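Local coordinates for NTF2 fold protein loop-helix-loop design NT-9 (Synthetic construct, PDB 6W90) that is a computationally designed member of the NTF2-like fold with a reshaped loop-helix-loop element, and holds a two-chain phospholipid in its pocket, at residues H3-E14 with I73-V83. Residues are numbered along the deposited sequence; the frame is centred on the assembly and turned at random. Where two conformers were deposited one is given.
Sequences HMSREEIRKVVE and IRKVQVDGNHV. With 3PE (1,2-Distearoyl-sn-glycerophosphoethanolamine), chain B.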
ATOM      1  N   HIS A   3      -3.229   3.270 -19.718  1.00 66.68           N
ATOM      2  CA  HIS A   3      -3.499   3.526 -18.313  1.00 55.68           C
ATOM      3  C   HIS A   3      -4.813   2.872 -17.919  1.00 46.49           C
ATOM      4  O   HIS A   3      -5.635   2.516 -18.764  1.00 48.20           O
ATOM      5  CB  HIS A   3      -3.549   5.024 -18.041  1.00 58.61           C
ATOM      6  CG  HIS A   3      -2.338   5.752 -18.522  1.00 63.33           C
ATOM      7  ND1 HIS A   3      -1.074   5.206 -18.456  1.00 65.42           N
ATOM      8  CD2 HIS A   3      -2.196   6.965 -19.102  1.00 65.87           C
ATOM      9  CE1 HIS A   3      -0.204   6.058 -18.965  1.00 66.96           C
ATOM     10  NE2 HIS A   3      -0.858   7.135 -19.362  1.00 66.02           N
ATOM     11  N   MET A   4      -5.017   2.720 -16.623  1.00 36.38           N
ATOM     12  CA  MET A   4      -6.158   1.945 -16.181  1.00 30.17           C
ATOM     13  C   MET A   4      -7.289   2.843 -15.703  1.00 24.33           C
ATOM     14  O   MET A   4      -7.084   3.993 -15.320  1.00 27.85           O
ATOM     15  CB  MET A   4      -5.756   0.978 -15.066  1.00 41.66           C
ATOM     16  CG  MET A   4      -4.607   0.059 -15.454  1.00 58.85           C
ATOM     17  SD  MET A   4      -3.979  -0.959 -14.100  1.00 71.65           S
ATOM     18  CE  MET A   4      -5.384  -2.027 -13.822  1.00 77.89           C
ATOM     19  N   SER A   5      -8.499   2.303 -15.790  1.00 24.21           N
ATOM     20  CA  SER A   5      -9.690   2.985 -15.328  1.00 24.12           C
ATOM     21  C   SER A   5      -9.815   2.826 -13.825  1.00 22.74           C
ATOM     22  O   SER A   5      -9.149   1.987 -13.223  1.00 25.20           O
ATOM     23  CB  SER A   5     -10.933   2.391 -15.984  1.00 26.49           C
ATOM     24  OG  SER A   5     -11.028   1.018 -15.585  1.00 28.33           O
ATOM     25  N   ARG A   6     -10.685   3.636 -13.219  1.00 22.51           N
ATOM     26  CA  ARG A   6     -10.966   3.488 -11.792  1.00 21.46           C
ATOM     27  C   ARG A   6     -11.375   2.059 -11.466  1.00 21.27           C
ATOM     28  O   ARG A   6     -10.953   1.494 -10.451  1.00 21.63           O
ATOM     29  CB  ARG A   6     -12.090   4.448 -11.390  1.00 23.93           C
ATOM     30  CG  ARG A   6     -11.692   5.919 -11.446  1.00 28.09           C
ATOM     31  CD  ARG A   6     -12.789   6.860 -10.914  1.00 30.03           C
ATOM     32  NE  ARG A   6     -14.043   6.712 -11.632  1.00 31.35           N
ATOM     33  CZ  ARG A   6     -14.370   7.413 -12.714  1.00 35.25           C
ATOM     34  NH1 ARG A   6     -13.521   8.302 -13.206  1.00 35.32           N
ATOM     35  NH2 ARG A   6     -15.537   7.220 -13.317  1.00 42.41           N
ATOM     36  N   GLU A   7     -12.203   1.466 -12.309  1.00 23.45           N
ATOM     37  CA  GLU A   7     -12.713   0.126 -12.026  1.00 24.32           C
ATOM     38  C   GLU A   7     -11.611  -0.924 -12.111  1.00 24.66           C
ATOM     39  O   GLU A   7     -11.553  -1.844 -11.280  1.00 26.08           O
ATOM     40  CB  GLU A   7     -13.864  -0.155 -12.990  1.00 33.20           C
ATOM     41  CG  GLU A   7     -15.064   0.877 -12.924  1.00 53.94           C
ATOM     42  CD  GLU A   7     -14.807   2.359 -13.386  1.00 59.29           C
ATOM     43  OE1 GLU A   7     -13.994   2.627 -14.298  1.00 50.61           O
ATOM     44  OE2 GLU A   7     -15.474   3.272 -12.835  1.00 58.86           O
ATOM     45  N   GLU A   8     -10.725  -0.799 -13.098  1.00 24.68           N
ATOM     46  CA  GLU A   8      -9.593  -1.710 -13.219  1.00 25.01           C
ATOM     47  C   GLU A   8      -8.659  -1.576 -12.022  1.00 24.29           C
ATOM     48  O   GLU A   8      -8.201  -2.582 -11.481  1.00 24.55           O
ATOM     49  CB  GLU A   8      -8.859  -1.453 -14.542  1.00 27.97           C
ATOM     50  CG  GLU A   8      -9.700  -1.830 -15.791  1.00 41.71           C
ATOM     51  CD  GLU A   8      -9.125  -1.337 -17.118  1.00 54.21           C
ATOM     52  OE1 GLU A   8      -8.365  -0.340 -17.134  1.00 53.96           O
ATOM     53  OE2 GLU A   8      -9.449  -1.950 -18.160  1.00 57.39           O
ATOM     54  N   ILE A   9      -8.369  -0.343 -11.595  0.81 21.61           N
ATOM     55  CA  ILE A   9      -7.540  -0.154 -10.395  0.81 21.46           C
ATOM     56  C   ILE A   9      -8.209  -0.796  -9.182  0.81 20.87           C
ATOM     57  O   ILE A   9      -7.554  -1.458  -8.364  0.81 21.71           O
ATOM     58  CB  ILE A   9      -7.268   1.341 -10.138  0.81 24.26           C
ATOM     59  CG1 ILE A   9      -6.343   1.938 -11.214  0.81 28.25           C
ATOM     60  CG2 ILE A   9      -6.692   1.550  -8.714  0.81 23.33           C
ATOM     61  CD1 ILE A   9      -4.915   1.323 -11.229  0.81 30.18           C
ATOM     62  N   ARG A  10      -9.500  -0.534  -8.995  1.00 22.50           N
ATOM     63  CA  ARG A  10     -10.186  -1.108  -7.850  1.00 21.77           C
ATOM     64  C   ARG A  10     -10.041  -2.621  -7.830  1.00 20.87           C
ATOM     65  O   ARG A  10      -9.766  -3.212  -6.774  1.00 22.90           O
ATOM     66  CB  ARG A  10     -11.647  -0.710  -7.879  1.00 23.30           C
ATOM     67  CG  ARG A  10     -12.375  -1.097  -6.659  1.00 27.68           C
ATOM     68  CD  ARG A  10     -13.807  -0.572  -6.698  1.00 36.50           C
ATOM     69  NE  ARG A  10     -13.892   0.882  -6.529  1.00 47.31           N
ATOM     70  CZ  ARG A  10     -14.095   1.495  -5.363  1.00 52.38           C
ATOM     71  NH1 ARG A  10     -14.221   0.779  -4.253  1.00 57.39           N
ATOM     72  NH2 ARG A  10     -14.170   2.820  -5.308  1.00 51.38           N
ATOM     73  N   LYS A  11     -10.174  -3.267  -8.996  1.00 21.56           N
ATOM     74  CA  LYS A  11     -10.013  -4.722  -9.069  1.00 22.85           C
ATOM     75  C   LYS A  11      -8.614  -5.163  -8.634  1.00 23.35           C
ATOM     76  O   LYS A  11      -8.464  -6.194  -7.951  1.00 23.92           O
ATOM     77  CB  LYS A  11     -10.313  -5.242 -10.484  1.00 25.68           C
ATOM     78  CG  LYS A  11     -11.793  -5.381 -10.796  1.00 36.09           C
ATOM     79  CD  LYS A  11     -12.055  -5.886 -12.239  1.00 49.31           C
ATOM     80  CE  LYS A  11     -11.437  -7.273 -12.544  1.00 57.56           C
ATOM     81  NZ  LYS A  11     -11.613  -7.754 -13.979  1.00 60.38           N
ATOM     82  N   VAL A  12      -7.573  -4.430  -9.036  1.00 23.54           N
ATOM     83  CA  VAL A  12      -6.221  -4.824  -8.651  1.00 24.83           C
ATOM     84  C   VAL A  12      -6.038  -4.665  -7.156  1.00 19.99           C
ATOM     85  O   VAL A  12      -5.486  -5.555  -6.485  1.00 21.51           O
ATOM     86  CB  VAL A  12      -5.161  -4.024  -9.427  1.00 26.88           C
ATOM     87  CG1 VAL A  12      -3.749  -4.308  -8.866  1.00 27.49           C
ATOM     88  CG2 VAL A  12      -5.290  -4.379 -10.889  1.00 31.02           C
ATOM     89  N   VAL A  13      -6.460  -3.520  -6.622  1.00 19.71           N
ATOM     90  CA  VAL A  13      -6.311  -3.270  -5.195  1.00 19.81           C
ATOM     91  C   VAL A  13      -7.029  -4.354  -4.411  1.00 20.36           C
ATOM     92  O   VAL A  13      -6.471  -4.899  -3.445  1.00 20.67           O
ATOM     93  CB  VAL A  13      -6.845  -1.877  -4.838  1.00 21.29           C
ATOM     94  CG1 VAL A  13      -6.773  -1.700  -3.313  1.00 22.79           C
ATOM     95  CG2 VAL A  13      -6.056  -0.778  -5.503  1.00 21.68           C
ATOM     96  N   GLU A  14      -8.250  -4.718  -4.840  1.00 20.42           N
ATOM     97  CA  GLU A  14      -9.038  -5.705  -4.104  1.00 19.61           C
ATOM     98  C   GLU A  14      -8.339  -7.053  -4.108  1.00 21.98           C
ATOM     99  O   GLU A  14      -8.348  -7.776  -3.102  1.00 19.96           O
ATOM    100  CB  GLU A  14     -10.458  -5.796  -4.683  1.00 24.69           C
ATOM    101  CG  GLU A  14     -11.363  -4.677  -4.085  1.00 33.07           C
ATOM    102  CD  GLU A  14     -12.645  -4.329  -4.856  1.00 44.78           C
ATOM    103  OE1 GLU A  14     -12.952  -4.977  -5.878  1.00 42.85           O
ATOM    104  OE2 GLU A  14     -13.347  -3.379  -4.414  1.00 50.73           O
ATOM    105  N   ILE A  73     -12.369  -0.273   0.043  1.00 22.28           N
ATOM    106  CA  ILE A  73     -11.893   0.809  -0.805  1.00 24.43           C
ATOM    107  C   ILE A  73     -12.979   1.868  -0.869  1.00 24.30           C
ATOM    108  O   ILE A  73     -14.100   1.587  -1.312  1.00 29.08           O
ATOM    109  CB  ILE A  73     -11.557   0.303  -2.210  1.00 28.29           C
ATOM    110  CG1 ILE A  73     -10.468  -0.754  -2.162  1.00 30.89           C
ATOM    111  CG2 ILE A  73     -11.128   1.482  -3.043  1.00 28.90           C
ATOM    112  CD1 ILE A  73     -10.247  -1.411  -3.505  1.00 34.36           C
ATOM    113  N   ARG A  74     -12.646   3.088  -0.464  1.00 21.75           N
ATOM    114  CA  ARG A  74     -13.618   4.164  -0.445  1.00 24.79           C
ATOM    115  C   ARG A  74     -13.495   5.139  -1.599  1.00 27.43           C
ATOM    116  O   ARG A  74     -14.463   5.864  -1.874  1.00 28.69           O
ATOM    117  CB  ARG A  74     -13.506   4.993   0.841  1.00 27.75           C
ATOM    118  CG  ARG A  74     -13.964   4.300   2.129  1.00 31.46           C
ATOM    119  CD  ARG A  74     -15.451   3.951   2.182  1.00 44.29           C
ATOM    120  NE  ARG A  74     -16.286   5.140   2.021  1.00 59.35           N
ATOM    121  CZ  ARG A  74     -16.704   5.922   3.014  1.00 69.04           C
ATOM    122  NH1 ARG A  74     -16.380   5.647   4.269  1.00 72.41           N
ATOM    123  NH2 ARG A  74     -17.453   6.985   2.746  1.00 70.90           N
ATOM    124  N   LYS A  75     -12.327   5.209  -2.233  1.00 25.76           N
ATOM    125  CA  LYS A  75     -12.102   6.136  -3.334  1.00 25.80           C
ATOM    126  C   LYS A  75     -11.014   5.583  -4.240  1.00 22.34           C
ATOM    127  O   LYS A  75      -9.965   5.149  -3.769  1.00 20.74           O
ATOM    128  CB  LYS A  75     -11.703   7.516  -2.790  1.00 30.54           C
ATOM    129  CG  LYS A  75     -11.340   8.568  -3.810  1.00 33.64           C
ATOM    130  CD  LYS A  75     -11.338   9.938  -3.129  1.00 44.28           C
ATOM    131  CE  LYS A  75     -10.030  10.663  -3.314  1.00 52.35           C
ATOM    132  NZ  LYS A  75      -9.986  11.377  -4.638  1.00 55.19           N
ATOM    133  N   VAL A  76     -11.264   5.618  -5.546  1.00 24.92           N
ATOM    134  CA  VAL A  76     -10.201   5.489  -6.537  1.00 22.77           C
ATOM    135  C   VAL A  76     -10.375   6.629  -7.530  1.00 22.75           C
ATOM    136  O   VAL A  76     -11.473   6.831  -8.053  1.00 24.46           O
ATOM    137  CB  VAL A  76     -10.212   4.131  -7.268  1.00 28.13           C
ATOM    138  CG1 VAL A  76      -9.099   4.105  -8.342  1.00 31.16           C
ATOM    139  CG2 VAL A  76     -10.042   2.952  -6.303  1.00 29.24           C
ATOM    140  N   GLN A  77      -9.302   7.385  -7.794  0.66 23.01           N
ATOM    141  CA  GLN A  77      -9.292   8.460  -8.786  0.66 24.47           C
ATOM    142  C   GLN A  77      -8.053   8.328  -9.655  0.66 22.61           C
ATOM    143  O   GLN A  77      -6.934   8.332  -9.124  0.66 20.23           O
ATOM    144  CB  GLN A  77      -9.282   9.829  -8.093  0.66 29.75           C
ATOM    145  CG  GLN A  77      -9.167  11.040  -9.030  0.66 36.72           C
ATOM    146  CD  GLN A  77     -10.495  11.411  -9.621  0.66 42.12           C
ATOM    147  OE1 GLN A  77     -11.449  10.632  -9.552  0.66 42.32           O
ATOM    148  NE2 GLN A  77     -10.575  12.598 -10.210  0.66 44.68           N
ATOM    149  N   VAL A  78      -8.242   8.211 -10.981  0.66 23.92           N
ATOM    150  CA  VAL A  78      -7.119   8.073 -11.901  0.66 25.23           C
ATOM    151  C   VAL A  78      -7.000   9.336 -12.738  0.66 26.36           C
ATOM    152  O   VAL A  78      -7.992  10.010 -13.042  0.66 26.14           O
ATOM    153  CB  VAL A  78      -7.180   6.880 -12.876  0.66 26.72           C
ATOM    154  CG1 VAL A  78      -7.216   5.599 -12.126  0.66 26.78           C
ATOM    155  CG2 VAL A  78      -8.358   6.989 -13.810  0.66 25.05           C
ATOM    156  N   ASP A  79      -5.770   9.629 -13.145  0.66 25.34           N
ATOM    157  CA  ASP A  79      -5.480  10.788 -13.979  0.66 28.02           C
ATOM    158  C   ASP A  79      -4.203  10.440 -14.736  0.66 26.02           C
ATOM    159  O   ASP A  79      -3.093  10.560 -14.200  0.66 25.17           O
ATOM    160  CB  ASP A  79      -5.350  12.045 -13.137  0.66 33.23           C
ATOM    161  CG  ASP A  79      -5.673  13.279 -13.918  0.66 35.19           C
ATOM    162  OD1 ASP A  79      -5.521  13.204 -15.158  0.66 35.87           O
ATOM    163  OD2 ASP A  79      -6.065  14.313 -13.314  0.66 33.97           O
ATOM    164  N   GLY A  80      -4.374   9.946 -15.959  1.00 27.45           N
ATOM    165  CA  GLY A  80      -3.257   9.335 -16.649  1.00 27.45           C
ATOM    166  C   GLY A  80      -2.648   8.230 -15.799  1.00 25.90           C
ATOM    167  O   GLY A  80      -3.338   7.291 -15.335  1.00 27.89           O
ATOM    168  N   ASN A  81      -1.333   8.309 -15.570  1.00 27.97           N
ATOM    169  CA  ASN A  81      -0.653   7.288 -14.780  1.00 27.66           C
ATOM    170  C   ASN A  81      -0.554   7.630 -13.292  1.00 28.05           C
ATOM    171  O   ASN A  81       0.162   6.938 -12.564  1.00 27.03           O
ATOM    172  CB  ASN A  81       0.749   7.019 -15.323  1.00 34.91           C
ATOM    173  CG  ASN A  81       1.655   8.200 -15.178  1.00 44.85           C
ATOM    174  OD1 ASN A  81       1.195   9.326 -15.172  1.00 52.52           O
ATOM    175  ND2 ASN A  81       2.949   7.954 -15.051  1.00 53.09           N
ATOM    176  N   HIS A  82      -1.271   8.661 -12.840  1.00 23.32           N
ATOM    177  CA  HIS A  82      -1.347   9.068 -11.441  1.00 23.93           C
ATOM    178  C   HIS A  82      -2.639   8.554 -10.835  1.00 24.93           C
ATOM    179  O   HIS A  82      -3.728   8.867 -11.323  1.00 28.27           O
ATOM    180  CB  HIS A  82      -1.318  10.593 -11.336  1.00 22.93           C
ATOM    181  CG  HIS A  82      -1.018  11.087  -9.960  1.00 20.58           C
ATOM    182  ND1 HIS A  82       0.246  11.008  -9.430  1.00 20.83           N
ATOM    183  CD2 HIS A  82      -1.796  11.655  -9.008  1.00 20.71           C
ATOM    184  CE1 HIS A  82       0.243  11.508  -8.206  1.00 20.49           C
ATOM    185  NE2 HIS A  82      -0.990  11.896  -7.919  1.00 21.13           N
ATOM    186  N   VAL A  83      -2.531   7.800  -9.762  1.00 20.45           N
ATOM    187  CA  VAL A  83      -3.674   7.135  -9.156  1.00 21.56           C
ATOM    188  C   VAL A  83      -3.755   7.528  -7.696  1.00 19.78           C
ATOM    189  O   VAL A  83      -2.730   7.548  -7.016  1.00 21.81           O
ATOM    190  CB  VAL A  83      -3.530   5.607  -9.262  1.00 22.92           C
ATOM    191  CG1 VAL A  83      -4.751   4.898  -8.588  1.00 25.29           C
ATOM    192  CG2 VAL A  83      -3.319   5.186 -10.713  1.00 27.90           C
TER
HETATM  193  P   3PE B 201      -5.633   7.514  10.372  1.00 33.40           P
HETATM  194  N   3PE B 201      -3.717  10.809   8.218  1.00 78.91           N
HETATM  195  O11 3PE B 201      -4.789   6.284   9.674  1.00 44.36           O
HETATM  196  O12 3PE B 201      -7.095   7.389  10.033  1.00 30.56           O
HETATM  197  O13 3PE B 201      -5.128   8.942   9.690  1.00 43.90           O
HETATM  198  O14 3PE B 201      -5.383   7.624  11.876  1.00 31.72           O
HETATM  199  C11 3PE B 201      -5.529   9.249   8.379  1.00 61.76           C
HETATM  200  C12 3PE B 201      -5.152  10.689   8.054  1.00 72.87           C
HETATM  201  C1  3PE B 201      -3.415   6.216   9.942  1.00 63.06           C
HETATM  202  C2  3PE B 201      -2.807   4.917   9.392  1.00 71.51           C
HETATM  203  C3  3PE B 201      -3.428   4.706   8.009  1.00 71.30           C
HETATM  204  O31 3PE B 201      -2.716   3.760   7.268  1.00 67.92           O
HETATM  205  O32 3PE B 201      -3.450   2.218   8.720  1.00 70.42           O
HETATM  206  C31 3PE B 201      -2.769   2.463   7.788  1.00 65.63           C
HETATM  207  C32 3PE B 201      -1.929   1.369   7.140  1.00 58.17           C
HETATM  208  C33 3PE B 201      -2.374  -0.042   7.519  1.00 51.56           C
HETATM  209  C34 3PE B 201      -2.117  -0.912   6.289  1.00 48.90           C
HETATM  210  C35 3PE B 201      -2.098  -2.398   6.621  1.00 50.96           C
HETATM  211  C36 3PE B 201      -3.290  -3.075   5.938  1.00 56.99           C
HETATM  212  C37 3PE B 201      -3.045  -3.308   4.441  1.00 62.12           C
HETATM  213  C38 3PE B 201      -3.381  -2.087   3.574  1.00 61.84           C
HETATM  214  C39 3PE B 201      -3.901  -2.489   2.186  1.00 59.02           C
HETATM  215  C3A 3PE B 201      -2.808  -3.123   1.316  1.00 56.09           C
HETATM  216  C3B 3PE B 201      -3.216  -3.195  -0.160  1.00 54.86           C
HETATM  217  C3C 3PE B 201      -2.513  -2.094  -0.958  1.00 54.50           C
HETATM  218  C3D 3PE B 201      -2.643  -2.321  -2.466  1.00 55.47           C
HETATM  219  C3E 3PE B 201      -2.107  -1.090  -3.204  1.00 59.30           C
HETATM  220  C3F 3PE B 201      -2.615  -1.058  -4.651  1.00 68.83           C
HETATM  221  C3G 3PE B 201      -2.139   0.214  -5.365  1.00 75.69           C
HETATM  222  C3H 3PE B 201      -3.065   0.663  -6.505  1.00 79.83           C
HETATM  223  C3I 3PE B 201      -2.875  -0.142  -7.794  1.00 79.67           C
HETATM  224  O21 3PE B 201      -1.419   5.074   9.311  1.00 73.70           O
HETATM  225  O22 3PE B 201      -0.969   3.379  10.759  1.00 72.47           O
HETATM  226  C21 3PE B 201      -0.551   4.282  10.100  1.00 69.83           C
HETATM  227  C22 3PE B 201       0.952   4.625  10.086  1.00 59.07           C
HETATM  228  C23 3PE B 201       1.813   3.552   9.400  1.00 51.97           C
HETATM  229  C24 3PE B 201       1.680   3.564   7.873  1.00 45.45           C
HETATM  230  C25 3PE B 201       2.421   2.388   7.213  1.00 44.62           C
HETATM  231  C26 3PE B 201       1.822   2.190   5.819  1.00 47.22           C
HETATM  232  C27 3PE B 201       2.329   0.931   5.113  1.00 47.37           C
HETATM  233  C28 3PE B 201       1.612   0.736   3.767  1.00 46.08           C
HETATM  234  C29 3PE B 201       2.190   1.541   2.586  1.00 48.42           C
HETATM  235  C2A 3PE B 201       1.624   1.055   1.237  1.00 47.53           C
HETATM  236  C2B 3PE B 201       2.572   0.133   0.468  1.00 44.68           C
HETATM  237  C2C 3PE B 201       1.821  -0.659  -0.607  1.00 43.81           C
HETATM  238  C2D 3PE B 201       2.513  -2.007  -0.797  1.00 43.45           C
HETATM  239  C2E 3PE B 201       1.962  -2.786  -1.985  1.00 43.78           C
HETATM  240  C2F 3PE B 201       0.728  -3.590  -1.582  1.00 45.98           C
HETATM  241  O   HOH W   1      -5.775   6.511 -16.399  1.00 37.22           O
HETATM  242  O   HOH W   2     -10.839   9.180 -11.961  1.00 31.46           O
HETATM  243  O   HOH W   3     -13.401  -2.750  -1.209  1.00 31.13           O
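Ile73, Val76 and Arg10 have the largest buried areas in this contact, in which helix 6-14 crosses strand 73-79, an outermost strand of the curved NTF2-like sheet, at 127° with the axes 8.0 Å apart. The side chains of Arg10 and Ile73 run antiparallel, one alongside the other. With CG anti to the backbone N (chi1 -172°) and a bend at chi3, the arginine lays one guanidinium face over Ile73 CG2 and Val76 CG2, while NH1 donates to Ile73 O at 3.1 Å. That bond lies close to the guanidinium plane but meets the carbonyl from above its plane. Ile73 CD1 touches both Val13 CG1, a tight 3.5 Å away, and Glu14 CG. Deeper in, Val76 CG1 packs on Ile9 CG2 at 3.5 Å, and Val83 CG1 meets the same methyl tip to tip. Cutting Arg10 back to an alanine is likely to leave Ile73 O without its side-chain donor and the Ile73 and Val76 methyls without their guanidinium cover. Towards the strand's end, one water joins Arg6 NH1 to Val78 N, and another bridges Met4 O and Gly80 O. Val13 CG2 also touches lipid atom C3H at 3.5 Å; the chemistry thus implies an apolar seam continuous with the pocket wall, bordered by arginine and water-mediated links.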